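PDB 3OYZ: malate synthase, which catalyses the magnesium-dependent Claisen condensation of acetyl-CoA with glyoxylate, followed by hydrolysis of malyl-CoA to malate and CoA, in the glyoxylate cycle. Local coordinates for residues L164-L169 and H214-G219; W87-P92 and I157-A162; D104-D107 and A112-H115. One frame throughout, in Å; residues are numbered along the deposited sequence.

Contact 1: L164-L169 and H214-G219. With K (potassium ion), chain F.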
# COMPACT_ATOMS: atom_id res chain seq x y z
N LEU A 164 -0.69 10.13 5.95
CA LEU A 164 0.22 9.69 7.06
C LEU A 164 -0.34 9.97 8.46
O LEU A 164 -0.15 9.15 9.38
CB LEU A 164 1.58 10.41 6.92
CG LEU A 164 2.39 9.94 5.70
CD1 LEU A 164 3.60 10.82 5.40
CD2 LEU A 164 2.80 8.47 5.83
N ALA A 165 -1.09 11.09 8.59
CA ALA A 165 -1.61 11.43 9.93
C ALA A 165 -2.61 10.37 10.42
O ALA A 165 -2.84 10.23 11.62
CB ALA A 165 -2.33 12.82 9.98
N MET A 166 -3.13 9.52 9.55
CA MET A 166 -4.13 8.53 10.05
C MET A 166 -3.41 7.43 10.83
O MET A 166 -4.05 6.76 11.66
CB MET A 166 -4.96 7.90 8.91
CG MET A 166 -5.89 8.83 8.22
SD MET A 166 -6.84 7.96 6.94
CE MET A 166 -5.69 7.85 5.58
N GLY A 167 -2.08 7.31 10.68
CA GLY A 167 -1.29 6.23 11.34
C GLY A 167 -1.32 6.26 12.87
O GLY A 167 -1.21 5.20 13.52
N ASP A 168 -1.44 7.42 13.51
CA ASP A 168 -1.33 7.44 14.96
C ASP A 168 -2.59 8.04 15.64
O ASP A 168 -2.53 8.58 16.76
CB ASP A 168 -0.03 8.16 15.38
CG ASP A 168 0.37 7.87 16.82
OD1 ASP A 168 0.09 6.74 17.32
OD2 ASP A 168 0.90 8.80 17.48
N LEU A 169 -3.74 7.93 14.97
CA LEU A 169 -4.90 8.68 15.35
C LEU A 169 -5.40 8.16 16.66
O LEU A 169 -5.82 8.94 17.51
CB LEU A 169 -5.98 8.46 14.27
CG LEU A 169 -7.17 9.31 13.95
CD1 LEU A 169 -6.74 10.74 14.11
CD2 LEU A 169 -7.62 8.99 12.52
N HIS A 214 -7.02 1.73 0.69
CA HIS A 214 -6.57 0.79 1.70
C HIS A 214 -6.22 1.47 3.04
O HIS A 214 -6.72 1.08 4.10
CB HIS A 214 -5.39 -0.09 1.27
CG HIS A 214 -4.91 -0.99 2.36
ND1 HIS A 214 -5.44 -2.26 2.58
CD2 HIS A 214 -3.98 -0.80 3.33
CE1 HIS A 214 -4.78 -2.84 3.57
NE2 HIS A 214 -3.92 -1.97 4.08
N ASN A 215 -5.36 2.47 2.97
CA ASN A 215 -4.95 3.21 4.19
C ASN A 215 -6.04 3.99 4.91
O ASN A 215 -6.00 4.05 6.14
CB ASN A 215 -3.79 4.14 3.83
CG ASN A 215 -2.56 3.34 3.32
OD1 ASN A 215 -2.48 2.10 3.45
ND2 ASN A 215 -1.74 4.02 2.55
N THR A 216 -7.05 4.48 4.16
CA THR A 216 -8.15 5.24 4.78
C THR A 216 -9.10 4.23 5.43
O THR A 216 -9.50 4.37 6.55
CB THR A 216 -8.89 5.98 3.70
OG1 THR A 216 -7.89 6.82 3.08
CG2 THR A 216 -10.06 6.84 4.38
N SER A 217 -9.31 3.10 4.75
CA SER A 217 -10.05 2.01 5.40
C SER A 217 -9.42 1.44 6.67
O SER A 217 -10.09 1.30 7.71
CB SER A 217 -10.37 0.91 4.36
OG SER A 217 -10.96 -0.19 5.10
N ARG A 218 -8.09 1.18 6.66
CA ARG A 218 -7.31 0.81 7.83
C ARG A 218 -7.35 1.84 8.91
O ARG A 218 -7.60 1.53 10.09
CB ARG A 218 -5.83 0.57 7.36
CG ARG A 218 -4.87 0.37 8.51
CD ARG A 218 -3.54 0.19 7.80
NE ARG A 218 -3.02 1.50 7.41
CZ ARG A 218 -1.88 1.71 6.76
NH1 ARG A 218 -1.11 0.69 6.41
NH2 ARG A 218 -1.46 2.96 6.62
N GLY A 219 -7.21 3.10 8.51
CA GLY A 219 -7.16 4.15 9.52
C GLY A 219 -8.51 4.20 10.27
O GLY A 219 -8.55 4.42 11.49
K K F . -12.74 -0.18 7.13
O HOH W 1 -6.04 5.16 12.74
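This is a buried, mainly nonpolar contact on the outside of the TIM barrel, where Met166 is laid against Thr216 and Gly219 of helix 210-223. Met166 lies near the C-terminal end of helix 160-165. Its CG lies anti to the carbonyl carbon (chi1 -68°) and its chain bends only at chi3, which carries the methyl end onto helix 210-223. Met166 CE sits 3.5 Å from Thr216 OG1. Met166 SD passes 3.7 Å from Thr216 CA. The sulfur end therefore rests on the backbone as much as on the threonine side chain. Thr216 OG1 itself hydrogen-bonds Asp188 OD1 and Leu212 O. At the other end of Met166 the backbones come close: its CA is 5.4 Å from Gly219 CA. A side chain on Gly219 would crowd Met166: its CB would come within 3.0 Å of Met166 CB. One water ties the two backbones. It donates to Met166 O at 2.8 Å and to Gly219 O at 2.9 Å. On another side of helix 210-223, Ser217 binds a potassium ion, with OG at 2.7 Å and O at 3.1 Å from the metal. Ser221 and Gly252 share this ion, as does Met197 of the second subunit. Glu163 of that subunit forms a salt bridge with Arg218, so helix 210-223 also faces the trimer interface. Trp130 of helix 127-143 and Leu186 of strand 183-188 also touch Met166. Such packing of neighbouring outer helices over the strands is typical of the TIM barrel.

Contact 2: W87-P92 and I157-A162. With MG (magnesium ion), chain D; PYR (pyruvic acid), chain C.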
# COMPACT_ATOMS: atom_id res chain seq x y z
N TRP A 87 -11.47 25.13 4.49
CA TRP A 87 -10.30 24.92 5.39
C TRP A 87 -9.06 24.72 4.54
O TRP A 87 -9.10 24.27 3.39
CB TRP A 87 -10.53 23.69 6.29
CG TRP A 87 -9.45 23.41 7.32
CD1 TRP A 87 -8.30 22.63 7.16
CD2 TRP A 87 -9.42 23.91 8.67
NE1 TRP A 87 -7.59 22.63 8.35
CE2 TRP A 87 -8.27 23.36 9.29
CE3 TRP A 87 -10.29 24.72 9.42
CZ2 TRP A 87 -7.94 23.63 10.62
CZ3 TRP A 87 -9.98 25.00 10.75
CH2 TRP A 87 -8.74 24.54 11.28
N HIS A 88 -7.89 25.06 5.07
CA HIS A 88 -6.75 24.52 4.35
C HIS A 88 -5.59 24.55 5.36
O HIS A 88 -5.33 25.55 6.03
CB HIS A 88 -6.36 25.35 3.11
CG HIS A 88 -5.49 24.62 2.14
ND1 HIS A 88 -4.16 24.32 2.40
CD2 HIS A 88 -5.74 24.18 0.87
CE1 HIS A 88 -3.64 23.71 1.35
NE2 HIS A 88 -4.56 23.64 0.40
N ARG A 89 -4.85 23.45 5.38
CA ARG A 89 -3.66 23.31 6.22
C ARG A 89 -2.60 24.43 6.02
O ARG A 89 -1.84 24.68 6.97
CB ARG A 89 -2.99 21.92 5.94
CG ARG A 89 -2.38 21.70 4.53
CD ARG A 89 -2.11 20.21 4.17
NE ARG A 89 -1.83 20.05 2.75
CZ ARG A 89 -2.79 19.98 1.84
NH1 ARG A 89 -4.09 19.97 2.20
NH2 ARG A 89 -2.46 19.86 0.58
N ASP A 90 -2.48 24.99 4.81
CA ASP A 90 -1.48 26.00 4.53
C ASP A 90 -2.07 27.44 4.46
O ASP A 90 -1.32 28.36 4.17
CB ASP A 90 -0.78 25.73 3.20
CG ASP A 90 -0.08 24.36 3.16
OD1 ASP A 90 0.56 23.99 4.16
OD2 ASP A 90 -0.10 23.68 2.12
N SER A 91 -3.34 27.64 4.79
CA SER A 91 -3.92 29.01 4.76
C SER A 91 -4.64 29.40 6.03
O SER A 91 -5.81 29.03 6.28
CB SER A 91 -4.89 29.05 3.56
OG SER A 91 -5.53 30.31 3.56
N PRO A 92 -4.00 30.20 6.87
CA PRO A 92 -4.69 30.62 8.09
C PRO A 92 -6.00 31.41 7.84
O PRO A 92 -6.93 31.28 8.65
CB PRO A 92 -3.68 31.58 8.74
CG PRO A 92 -2.33 31.10 8.18
CD PRO A 92 -2.63 30.72 6.79
N ILE A 157 -9.38 13.37 3.33
CA ILE A 157 -7.96 12.94 3.24
C ILE A 157 -7.60 13.25 1.82
O ILE A 157 -8.00 12.51 0.89
CB ILE A 157 -7.79 11.38 3.48
CG1 ILE A 157 -8.44 10.99 4.86
CG2 ILE A 157 -6.27 11.04 3.44
CD1 ILE A 157 -7.93 11.80 6.11
N GLU A 158 -6.91 14.37 1.60
CA GLU A 158 -6.62 14.73 0.22
C GLU A 158 -5.25 15.35 0.13
O GLU A 158 -4.99 16.20 -0.75
CB GLU A 158 -7.69 15.68 -0.36
CG GLU A 158 -7.90 16.96 0.38
CD GLU A 158 -9.27 17.58 -0.09
OE1 GLU A 158 -9.87 18.31 0.68
OE2 GLU A 158 -9.79 17.20 -1.15
N SER A 159 -4.37 14.90 1.03
CA SER A 159 -2.95 15.18 0.92
C SER A 159 -2.14 13.99 1.47
O SER A 159 -2.65 13.23 2.32
CB SER A 159 -2.62 16.40 1.77
OG SER A 159 -2.70 16.30 3.19
N GLY A 160 -0.90 13.90 1.02
CA GLY A 160 0.08 12.98 1.56
C GLY A 160 0.20 13.12 3.07
O GLY A 160 0.23 12.11 3.78
N GLU A 161 0.20 14.34 3.61
CA GLU A 161 0.41 14.55 5.05
C GLU A 161 -0.81 13.97 5.78
O GLU A 161 -0.64 13.47 6.89
CB GLU A 161 0.51 16.05 5.46
CG GLU A 161 1.70 16.85 5.05
CD GLU A 161 1.66 18.30 5.63
OE1 GLU A 161 1.21 19.17 4.84
OE2 GLU A 161 1.99 18.57 6.83
N ALA A 162 -2.05 14.12 5.26
CA ALA A 162 -3.18 13.72 6.06
C ALA A 162 -3.20 12.20 5.99
O ALA A 162 -3.76 11.59 6.90
CB ALA A 162 -4.49 14.22 5.37
MG MG D . -10.84 18.45 -2.53
C PYR C . -11.56 16.13 -3.84
O PYR C . -10.60 16.97 -3.73
OXT PYR C . -11.44 15.00 -4.44
CA PYR C . -12.73 16.43 -3.14
O3 PYR C . -12.81 17.52 -2.43
CB PYR C . -13.87 15.48 -3.15
O HOH W 2 -4.48 18.81 -1.28
O HOH W 3 -11.47 19.61 -1.04
O HOH W 4 -12.37 19.81 -3.73
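The magnesium and pyruvate site at the C-terminal ends of the barrel strands is flanked by Arg89, from the loop before helix 92-105, which meets Ser159 and Glu161 at the start of helix 160-165. The arginine chain is extended from CG to NE and lays its guanidinium flat over Ser159, with Ser159 CB 3.5 Å above the plane and over its centre. His88 CE1 lies 3.8 Å from the opposite face of the Arg89 guanidinium, so the group is held between the two. Glu161 OE1 comes in at the guanidinium edge. It makes a long salt bridge of 3.8 Å to Arg89 NE, with the two planes 80° apart. The stronger polar partners lie outside: Glu123 for Arg89, and Arg170 of the third subunit for Glu161. In TIM barrels the active site lies at this end of the strands, and here Glu158 supplies a metal ligand. Its OE2 binds the magnesium at 2.1 Å; Asp192, two waters and both chelating oxygens of pyruvate complete the site. A water accepts from Arg89 NH2 at 2.9 Å and donates to Glu158 O, linking the arginine to the backbone of the metal ligand. With an alanine at Arg89 the guanidinium is gone, which would probably leave Glu123 without its salt-bridge mate and open a gap between Ser159 and His88. Ser159 is also an N-cap: its OG accepts from Ala162 N.

Contact 3: D104-D107 and A112-H115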
# COMPACT_ATOMS: atom_id res chain seq x y z
N ASP A 104 -21.53 31.04 12.66
CA ASP A 104 -22.83 31.59 12.15
C ASP A 104 -23.89 30.50 12.00
O ASP A 104 -25.00 30.61 12.56
CB ASP A 104 -22.65 32.21 10.75
CG ASP A 104 -21.77 33.43 10.75
OD1 ASP A 104 -21.58 34.00 11.85
OD2 ASP A 104 -21.26 33.81 9.66
N ILE A 105 -23.52 29.42 11.31
CA ILE A 105 -24.44 28.32 11.06
C ILE A 105 -24.99 27.72 12.35
O ILE A 105 -26.17 27.34 12.35
CB ILE A 105 -23.85 27.28 10.10
CG1 ILE A 105 -23.64 27.98 8.75
CG2 ILE A 105 -24.69 26.05 10.01
CD1 ILE A 105 -22.67 27.25 7.80
N THR A 106 -24.22 27.67 13.44
CA THR A 106 -24.76 26.96 14.61
C THR A 106 -25.42 27.89 15.62
O THR A 106 -25.77 27.47 16.72
CB THR A 106 -23.60 26.22 15.40
OG1 THR A 106 -22.54 27.18 15.51
CG2 THR A 106 -23.04 25.07 14.54
N ASP A 107 -25.53 29.16 15.32
CA ASP A 107 -26.26 30.06 16.25
C ASP A 107 -27.64 29.44 16.48
O ASP A 107 -28.37 29.29 15.52
CB ASP A 107 -26.39 31.42 15.56
CG ASP A 107 -27.12 32.47 16.41
OD1 ASP A 107 -27.72 32.15 17.47
OD2 ASP A 107 -27.03 33.63 15.96
N ALA A 112 -31.07 26.30 12.59
CA ALA A 112 -30.39 25.23 11.86
C ALA A 112 -29.66 24.15 12.69
O ALA A 112 -29.72 22.97 12.32
CB ALA A 112 -29.54 25.82 10.77
N VAL A 113 -29.08 24.49 13.85
CA VAL A 113 -28.10 23.62 14.54
C VAL A 113 -28.70 22.37 15.14
O VAL A 113 -28.07 21.28 15.16
CB VAL A 113 -27.28 24.38 15.63
CG1 VAL A 113 -28.15 24.82 16.82
CG2 VAL A 113 -26.11 23.47 16.10
N GLU A 114 -29.97 22.50 15.56
CA GLU A 114 -30.70 21.34 16.00
C GLU A 114 -30.82 20.24 14.95
O GLU A 114 -31.05 19.10 15.34
CB GLU A 114 -32.10 21.73 16.58
CG GLU A 114 -32.71 22.95 15.92
CD GLU A 114 -32.12 24.28 16.41
OE1 GLU A 114 -32.17 24.65 17.60
OE2 GLU A 114 -31.60 25.02 15.57
N HIS A 115 -30.65 20.53 13.66
CA HIS A 115 -30.73 19.48 12.63
C HIS A 115 -29.36 19.15 11.96
O HIS A 115 -29.31 18.48 10.90
CB HIS A 115 -31.76 19.86 11.54
CG HIS A 115 -33.03 20.41 12.11
ND1 HIS A 115 -33.84 19.70 12.97
CD2 HIS A 115 -33.58 21.65 12.02
CE1 HIS A 115 -34.82 20.47 13.39
NE2 HIS A 115 -34.70 21.65 12.82
O HOH W 5 -28.62 27.26 13.74
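No flat side chain bears on this contact, which is made by the aliphatic groups of Thr106 and Val113; the His115 ring has Glu114 CG over one face, offset toward the rim. Val113 CG2 lies 3.8 Å from Thr106 CB and equally near its methyl. The other branch, CG1, is 3.6 Å from Thr106 O. Val113 chi1 of 67° sets CG1 between the backbone N and the carbonyl carbon and leaves CG2 anti to N. The polar branch of Thr106 turns back to its helix, where OG1 bonds Met102 O. Ala112 CB adds a looser touch, 4.0 Å from Ile105 O. Helix 92-105 ends here and the chain turns toward strand 118-121, so the pair shapes the return loop of a beta-alpha-beta crossover, at the end of the barrel away from the active site. A water donates to Ile105 O at 2.8 Å and to Asp107 O at 2.7 Å, and accepts a weak bond from Val113 N. It thus satisfies two carbonyls around the helix end. The Ile105 side chain packs against Ile66 and Val67 of helix 59-73 and Phe119 of strand 118-121.

Along the chain, both segments of contact 3 fall between the two segments of contact 2, and contact 1 opens after both. Contacts 1 and 2 share helix 160-165 and have centres 15 Å apart. They touch where Met166 CE lies 3.9 Å from Ile157 CG2. Both also reach the third subunit, so this helix connects the magnesium site at its start with the trimer interface. Contact 3 stands apart, its centre 26 Å from that of contact 2 and 31 Å from that of contact 1. Contacts 2 and 3 sit near the two ends of helix 92-105. All three belong to one TIM barrel: contact 2 on the active-site side, contact 3 in a return loop and contact 1 on the outer layer, against helix 210-223.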